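Local coordinates for protein 2-hydroxychromene-2-carboxylate isomerase (Pseudomonas putida, PDB 2IMF) that catalyses the reversible glutathione-dependent isomerization of 2-hydroxychromene-2-carboxylate to trans-o-hydroxybenzylidenepyruvate in the naphthalene catabolic pathway, at residues A[79-84]-A[111-116]; A[7-12]-A[107-112]. All coordinates share one frame; numbering follows the deposited sequence.

Interaction 1. Residues A[79-84]-A[111-116]; sequences VFPANY and NAVWGE. With TOM (4-(2-methoxyphenyl)-2-oxobut-3-enoic acid), chain F.
Val79 and Trp114 meet backbone to backbone where an irregular loop passes the last turn of helix 99-115, their CA atoms 5.3 Å apart. The amide N of Val79 donates to the carbonyl O of Trp114 over 2.8 Å in a nearly straight bond (170°). The helix closes here with a wider pi-type turn, and at its end the carbonyl of Trp114 takes its donor from the loop. CG of Trp114 is anti to the carbonyl carbon, beside the backbone N (chi1 -77°), and the end of the indole comes nearer the loop. CZ3 of Trp114 stands over the centre of the Phe80 ring in an edge-to-face pair, the planes at 80°. On one indole face sits Pro81, whose CD lies 3.5 Å from the centroid of the six-membered ring, a CH-pi contact; CG of Pro81 also touches CG1 of Val113 at 3.9 Å. At the far end, CH2 of Trp114 lies 3.9 Å from Tyr84 CE1, at the edge of the tyrosine ring, whose face receives the ligand methoxy carbon C11. An alanine in place of Phe80 would probably leave the CZ3-CH2 edge of Trp114 without its aromatic partner and open a gap beside the ligand's methoxyphenyl ring. Trp114 NE1 bonds to the carbonyl of Phe9, so the indole is fixed at its polar edge while its six-membered ring meets Phe80 and the substrate-binding Tyr84 of the ligand pocket.

Interaction 2. Residues A[7-12]-A[107-112]; sequences FDFLSP and NVVFNA. With TOM (4-(2-methoxyphenyl)-2-oxobut-3-enoic acid), chain F; GSH (glutathione), chain E.
Val109 and Phe110, successive residues on helix 99-115, receive the side chain of Phe9 from the loop between strand 2-7 and helix 12-28. Val109 comes first: its CG1, anti to the backbone N (chi1 174°), sits over the centre of the Phe9 ring, 3.5 Å from the centroid and only 7° off the ring normal. This CH-pi contact fills one face of Phe9, while CE2 of Phe7 lies over the opposite face, toward the rim; the ring is thus sandwiched between a methyl group and a second aromatic side chain.

One residue on, Phe110 presents its face to the edge of Phe9. CD1 of Phe9 stands over the centre of the Phe110 ring, the centroids 4.7 Å apart and the planes at 65°, an edge-to-face pair. CE2 of Phe110 also meets CD2 of Phe7 at 3.7 Å, those two rings lying oblique to each other. At its far end the Phe110 ring meets loop carbonyls, CZ at 3.8 Å from Asp8 O and CE1 at 3.7 Å from Ser11 O.

The loop that bears Phe7 and Phe9 is folded on its own bonds. Residues Asp8 to Ser11 form a type I turn, and Asp8 OD1 accepts the amide of Leu10 from above the carboxylate plane, an Asx turn; Ser86 and Asn90 also bond to this oxygen. Ser11, the inferred nucleophile, occupies the N-cap of helix 12-28, its OG 3.2 Å from the glutathione sulfur SG2 and hydrogen-bonded to Ser14. An active-site serine at the start of the first helix, set against a helical insertion, is characteristic of the thioredoxin-like, DsbA-related fold of kappa class glutathione transferases.

Overall arrangement
From the N terminus, the chain leaves strand 2-7 through segment 7-12 and enters helix 12-28; later, after helix 57-74, it passes through 79-84, and both segments meet helix 99-115. Interaction 2 closes a long loop of 94 residues, and interaction 1 a short one of 26. Both end on the same helix and share Asn111 and Ala112, so the shorter closure starts inside the longer and finishes slightly beyond it, with 79-84 within the span of the other. Their centres lie 8 Å apart, and Trp114 joins them by packing on Leu10 and Pro12. Helix 99-115 thereby ties the thioredoxin-like core to the substrate-side loop, and both contacts border TOM.

Interaction 1. Residues A[79-84]-A[111-116]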
loop_
_atom_site.group_PDB
_atom_site.type_symbol
_atom_site.label_atom_id
_atom_site.label_comp_id
_atom_site.label_asym_id
_atom_site.label_seq_id
_atom_site.Cartn_x
_atom_site.Cartn_y
_atom_site.Cartn_z
ATOM N N VAL A 79 11.288 -9.415 -12.717
ATOM C CA VAL A 79 11.169 -10.857 -12.920
ATOM C C VAL A 79 11.324 -11.564 -11.573
ATOM O O VAL A 79 12.325 -11.328 -10.896
ATOM C CB VAL A 79 12.252 -11.348 -13.877
ATOM C CG1 VAL A 79 12.169 -12.883 -14.056
ATOM C CG2 VAL A 79 12.184 -10.533 -15.181
ATOM N N PHE A 80 10.352 -12.354 -11.114
ATOM C CA PHE A 80 10.426 -13.072 -9.868
ATOM C C PHE A 80 11.554 -14.086 -9.901
ATOM O O PHE A 80 11.642 -14.952 -10.788
ATOM C CB PHE A 80 9.121 -13.778 -9.556
ATOM C CG PHE A 80 8.139 -12.898 -8.814
ATOM C CD1 PHE A 80 7.550 -11.805 -9.438
ATOM C CD2 PHE A 80 7.859 -13.165 -7.496
ATOM C CE1 PHE A 80 6.689 -10.969 -8.733
ATOM C CE2 PHE A 80 7.001 -12.373 -6.786
ATOM C CZ PHE A 80 6.422 -11.253 -7.404
ATOM N N PRO A 81 12.393 -14.045 -8.854
ATOM C CA PRO A 81 13.371 -15.128 -8.687
ATOM C C PRO A 81 12.692 -16.382 -8.130
ATOM O O PRO A 81 11.550 -16.310 -7.671
ATOM C CB PRO A 81 14.340 -14.536 -7.647
ATOM C CG PRO A 81 13.438 -13.743 -6.730
ATOM C CD PRO A 81 12.460 -13.061 -7.741
ATOM N N ALA A 82 13.445 -17.515 -8.104
ATOM C CA ALA A 82 12.852 -18.792 -7.719
ATOM C C ALA A 82 12.649 -18.913 -6.228
ATOM O O ALA A 82 11.903 -19.788 -5.725
ATOM C CB ALA A 82 13.723 -19.909 -8.251
ATOM N N ASN A 83 13.302 -18.052 -5.455
ATOM C CA ASN A 83 13.131 -18.066 -4.040
ATOM C C ASN A 83 13.443 -16.695 -3.440
ATOM O O ASN A 83 13.895 -15.819 -4.198
ATOM C CB ASN A 83 13.990 -19.159 -3.332
ATOM C CG ASN A 83 15.483 -18.930 -3.448
ATOM O OD1 ASN A 83 15.982 -17.907 -2.955
ATOM N ND2 ASN A 83 16.216 -19.876 -4.071
ATOM N N TYR A 84 13.191 -16.557 -2.150
ATOM C CA TYR A 84 13.346 -15.271 -1.427
ATOM C C TYR A 84 14.421 -15.362 -0.352
ATOM O O TYR A 84 14.372 -14.650 0.655
ATOM C CB TYR A 84 12.005 -14.893 -0.786
ATOM C CG TYR A 84 10.897 -14.841 -1.765
ATOM C CD1 TYR A 84 10.963 -13.990 -2.839
ATOM C CD2 TYR A 84 9.773 -15.645 -1.635
ATOM C CE1 TYR A 84 9.914 -13.898 -3.755
ATOM C CE2 TYR A 84 8.697 -15.567 -2.550
ATOM C CZ TYR A 84 8.812 -14.724 -3.611
ATOM O OH TYR A 84 7.759 -14.650 -4.497
ATOM N N ASN A 111 19.273 -5.511 -9.385
ATOM C CA ASN A 111 19.021 -5.739 -10.815
ATOM C C ASN A 111 19.149 -7.231 -11.139
ATOM O O ASN A 111 18.390 -7.750 -11.961
ATOM C CB ASN A 111 20.010 -4.917 -11.690
ATOM C CG ASN A 111 19.678 -3.431 -11.757
ATOM O OD1 ASN A 111 18.519 -3.018 -11.614
ATOM N ND2 ASN A 111 20.713 -2.611 -11.938
ATOM N N ALA A 112 20.115 -7.888 -10.499
ATOM C CA ALA A 112 20.268 -9.345 -10.722
ATOM C C ALA A 112 19.058 -10.113 -10.213
ATOM O O ALA A 112 18.460 -10.936 -10.962
ATOM C CB ALA A 112 21.500 -9.842 -9.980
ATOM N N VAL A 113 18.632 -9.886 -8.964
ATOM C CA VAL A 113 17.581 -10.696 -8.346
ATOM C C VAL A 113 16.200 -10.339 -8.899
ATOM O O VAL A 113 15.485 -11.222 -9.345
ATOM C CB VAL A 113 17.608 -10.507 -6.783
ATOM C CG1 VAL A 113 16.424 -11.258 -6.120
ATOM C CG2 VAL A 113 18.932 -11.015 -6.195
ATOM N N TRP A 114 15.858 -9.058 -9.017
ATOM C CA TRP A 114 14.516 -8.695 -9.389
ATOM C C TRP A 114 14.447 -8.170 -10.807
ATOM O O TRP A 114 13.354 -8.158 -11.373
ATOM C CB TRP A 114 13.924 -7.701 -8.351
ATOM C CG TRP A 114 13.514 -8.315 -7.176
ATOM C CD1 TRP A 114 14.180 -8.354 -5.978
ATOM C CD2 TRP A 114 12.354 -9.133 -7.021
ATOM N NE1 TRP A 114 13.495 -9.153 -5.074
ATOM C CE2 TRP A 114 12.355 -9.640 -5.716
ATOM C CE3 TRP A 114 11.303 -9.495 -7.886
ATOM C CZ2 TRP A 114 11.316 -10.437 -5.218
ATOM C CZ3 TRP A 114 10.287 -10.247 -7.419
ATOM C CH2 TRP A 114 10.297 -10.740 -6.090
ATOM N N GLY A 115 15.534 -7.707 -11.378
ATOM C CA GLY A 115 15.535 -7.320 -12.795
ATOM C C GLY A 115 15.653 -8.527 -13.690
ATOM O O GLY A 115 15.001 -8.593 -14.756
ATOM N N GLU A 116 16.506 -9.475 -13.319
ATOM C CA GLU A 116 16.728 -10.731 -14.079
ATOM C C GLU A 116 16.134 -11.975 -13.476
ATOM O O GLU A 116 16.106 -13.021 -14.136
ATOM C CB GLU A 116 18.231 -10.928 -14.266
ATOM C CG GLU A 116 18.904 -9.849 -15.065
ATOM C CD GLU A 116 20.336 -10.219 -15.321
ATOM O OE1 GLU A 116 20.575 -11.236 -15.983
ATOM O OE2 GLU A 116 21.240 -9.546 -14.826
HETATM O O8 TOM F . 5.079 -10.936 1.432
HETATM C C9 TOM F . 6.099 -10.498 1.951
HETATM C C10 TOM F . 6.628 -10.948 3.213
HETATM O O11 TOM F . 6.013 -10.536 4.226
HETATM O O10 TOM F . 7.680 -11.618 3.241
HETATM C C8 TOM F . 6.885 -9.359 1.378
HETATM C C7 TOM F . 6.595 -8.700 0.280
HETATM C C1 TOM F . 6.353 -9.343 -1.071
HETATM C C6 TOM F . 5.297 -8.814 -1.786
HETATM C C5 TOM F . 4.975 -9.351 -3.028
HETATM C C4 TOM F . 5.783 -10.375 -3.551
HETATM C C3 TOM F . 6.849 -10.902 -2.853
HETATM C C2 TOM F . 7.129 -10.352 -1.588
HETATM O O2 TOM F . 8.166 -10.772 -0.829
HETATM C C11 TOM F . 9.081 -11.601 -1.550
#

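Interaction 2. Residues A[7-12]-A[107-112]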
loop_
_atom_site.group_PDB
_atom_site.type_symbol
_atom_site.label_atom_id
_atom_site.label_comp_id
_atom_site.label_asym_id
_atom_site.label_seq_id
_atom_site.Cartn_x
_atom_site.Cartn_y
_atom_site.Cartn_z
ATOM N N PHE A 7 15.877 -1.635 3.313
ATOM C CA PHE A 7 15.427 -2.588 2.302
ATOM C C PHE A 7 15.890 -3.994 2.719
ATOM O O PHE A 7 16.792 -4.155 3.567
ATOM C CB PHE A 7 15.991 -2.248 0.907
ATOM C CG PHE A 7 17.500 -2.369 0.822
ATOM C CD1 PHE A 7 18.325 -1.348 1.247
ATOM C CD2 PHE A 7 18.091 -3.527 0.412
ATOM C CE1 PHE A 7 19.702 -1.485 1.177
ATOM C CE2 PHE A 7 19.446 -3.689 0.423
ATOM C CZ PHE A 7 20.245 -2.621 0.792
ATOM N N ASP A 8 15.279 -5.004 2.087
ATOM C CA ASP A 8 15.695 -6.428 2.152
ATOM C C ASP A 8 15.664 -6.869 0.684
ATOM O O ASP A 8 14.712 -6.524 -0.031
ATOM C CB ASP A 8 14.688 -7.201 3.031
ATOM C CG ASP A 8 15.039 -8.685 3.225
ATOM O OD1 ASP A 8 15.612 -9.302 2.277
ATOM O OD2 ASP A 8 14.662 -9.243 4.261
ATOM N N PHE A 9 16.708 -7.534 0.182
ATOM C CA PHE A 9 16.729 -7.890 -1.268
ATOM C C PHE A 9 15.606 -8.870 -1.645
ATOM O O PHE A 9 15.368 -9.015 -2.824
ATOM C CB PHE A 9 18.095 -8.473 -1.685
ATOM C CG PHE A 9 19.205 -7.456 -1.751
ATOM C CD1 PHE A 9 19.161 -6.434 -2.688
ATOM C CD2 PHE A 9 20.295 -7.591 -0.935
ATOM C CE1 PHE A 9 20.222 -5.473 -2.790
ATOM C CE2 PHE A 9 21.392 -6.663 -0.998
ATOM C CZ PHE A 9 21.339 -5.629 -1.914
ATOM N N LEU A 10 14.925 -9.477 -0.679
ATOM C CA LEU A 10 13.742 -10.328 -1.046
ATOM C C LEU A 10 12.578 -9.531 -1.545
ATOM O O LEU A 10 11.656 -10.090 -2.115
ATOM C CB LEU A 10 13.264 -11.229 0.105
ATOM C CG LEU A 10 12.649 -10.540 1.308
ATOM C CD1 LEU A 10 11.168 -10.170 1.072
ATOM C CD2 LEU A 10 12.675 -11.486 2.472
ATOM N N SER A 11 12.589 -8.196 -1.351
ATOM C CA SER A 11 11.384 -7.370 -1.561
ATOM C C SER A 11 11.310 -6.722 -2.921
ATOM O O SER A 11 12.122 -5.874 -3.207
ATOM C CB SER A 11 11.355 -6.343 -0.446
ATOM O OG SER A 11 10.385 -5.298 -0.694
ATOM N N PRO A 12 10.304 -7.105 -3.708
ATOM C CA PRO A 12 10.171 -6.459 -5.019
ATOM C C PRO A 12 9.725 -4.994 -4.915
ATOM O O PRO A 12 10.055 -4.226 -5.792
ATOM C CB PRO A 12 9.099 -7.316 -5.733
ATOM C CG PRO A 12 8.272 -7.895 -4.606
ATOM C CD PRO A 12 9.263 -8.146 -3.439
ATOM N N ASN A 107 22.458 -1.599 -6.334
ATOM C CA ASN A 107 21.924 -1.634 -7.661
ATOM C C ASN A 107 22.195 -2.935 -8.401
ATOM O O ASN A 107 21.316 -3.498 -9.029
ATOM C CB ASN A 107 22.501 -0.420 -8.469
ATOM C CG ASN A 107 21.971 0.936 -7.999
ATOM O OD1 ASN A 107 20.932 1.031 -7.338
ATOM N ND2 ASN A 107 22.717 2.000 -8.316
ATOM N N VAL A 108 23.426 -3.398 -8.330
ATOM C CA VAL A 108 23.753 -4.608 -9.080
ATOM C C VAL A 108 22.983 -5.818 -8.520
ATOM O O VAL A 108 22.446 -6.624 -9.294
ATOM C CB VAL A 108 25.291 -4.868 -8.933
ATOM C CG1 VAL A 108 25.665 -6.282 -9.305
ATOM C CG2 VAL A 108 26.103 -3.820 -9.776
ATOM N N VAL A 109 22.860 -5.919 -7.192
ATOM C CA VAL A 109 22.187 -7.079 -6.609
ATOM C C VAL A 109 20.686 -6.993 -6.910
ATOM O O VAL A 109 20.050 -7.982 -7.309
ATOM C CB VAL A 109 22.441 -7.225 -5.117
ATOM C CG1 VAL A 109 21.624 -8.352 -4.490
ATOM C CG2 VAL A 109 23.921 -7.472 -4.856
ATOM N N PHE A 110 20.075 -5.796 -6.750
ATOM C CA PHE A 110 18.651 -5.720 -7.040
ATOM C C PHE A 110 18.408 -6.007 -8.483
ATOM O O PHE A 110 17.403 -6.652 -8.830
ATOM C CB PHE A 110 18.092 -4.334 -6.612
ATOM C CG PHE A 110 17.418 -4.353 -5.270
ATOM C CD1 PHE A 110 16.392 -5.215 -5.066
ATOM C CD2 PHE A 110 17.710 -3.456 -4.288
ATOM C CE1 PHE A 110 15.678 -5.206 -3.876
ATOM C CE2 PHE A 110 17.046 -3.449 -3.087
ATOM C CZ PHE A 110 16.067 -4.365 -2.857
ATOM N N ASN A 111 19.273 -5.511 -9.385
ATOM C CA ASN A 111 19.021 -5.739 -10.815
ATOM C C ASN A 111 19.149 -7.231 -11.139
ATOM O O ASN A 111 18.390 -7.750 -11.961
ATOM C CB ASN A 111 20.010 -4.917 -11.690
ATOM C CG ASN A 111 19.678 -3.431 -11.757
ATOM O OD1 ASN A 111 18.519 -3.018 -11.614
ATOM N ND2 ASN A 111 20.713 -2.611 -11.938
ATOM N N ALA A 112 20.115 -7.888 -10.499
ATOM C CA ALA A 112 20.268 -9.345 -10.722
ATOM C C ALA A 112 19.058 -10.113 -10.213
ATOM O O ALA A 112 18.460 -10.936 -10.962
ATOM C CB ALA A 112 21.500 -9.842 -9.980
HETATM O O8 TOM F . 5.079 -10.936 1.432
HETATM C C9 TOM F . 6.099 -10.498 1.951
HETATM C C10 TOM F . 6.628 -10.948 3.213
HETATM O O11 TOM F . 6.013 -10.536 4.226
HETATM O O10 TOM F . 7.680 -11.618 3.241
HETATM C C8 TOM F . 6.885 -9.359 1.378
HETATM C C7 TOM F . 6.595 -8.700 0.280
HETATM C C1 TOM F . 6.353 -9.343 -1.071
HETATM C C6 TOM F . 5.297 -8.814 -1.786
HETATM C C5 TOM F . 4.975 -9.351 -3.028
HETATM C C4 TOM F . 5.783 -10.375 -3.551
HETATM C C3 TOM F . 6.849 -10.902 -2.853
HETATM C C2 TOM F . 7.129 -10.352 -1.588
HETATM O O2 TOM F . 8.166 -10.772 -0.829
HETATM C C11 TOM F . 9.081 -11.601 -1.550
HETATM N N1 GSH E . 2.140 -0.611 -0.991
HETATM C CA1 GSH E . 3.519 -0.979 -0.922
HETATM C C1 GSH E . 4.411 -0.395 -1.958
HETATM O O11 GSH E . 5.634 -0.441 -1.808
HETATM O O12 GSH E . 3.745 -0.117 -2.980
HETATM C CB1 GSH E . 3.757 -2.340 -0.279
HETATM C CG1 GSH E . 5.121 -2.593 0.362
HETATM C CD1 GSH E . 5.182 -3.979 0.939
HETATM O OE1 GSH E . 4.118 -4.772 0.845
HETATM N N2 GSH E . 6.286 -4.410 1.502
HETATM C CA2 GSH E . 6.392 -5.662 2.239
HETATM C C2 GSH E . 6.363 -5.498 3.696
HETATM O O2 GSH E . 7.115 -4.521 4.246
HETATM C CB2 GSH E . 7.741 -6.339 1.835
HETATM S SG2 GSH E . 7.722 -6.972 0.114
HETATM N N3 GSH E . 5.602 -6.248 4.439
HETATM C CA3 GSH E . 5.429 -5.913 5.852
HETATM C C3 GSH E . 3.972 -5.595 6.095
HETATM O O31 GSH E . 3.642 -5.251 7.245
HETATM O O32 GSH E . 3.120 -5.741 5.155
#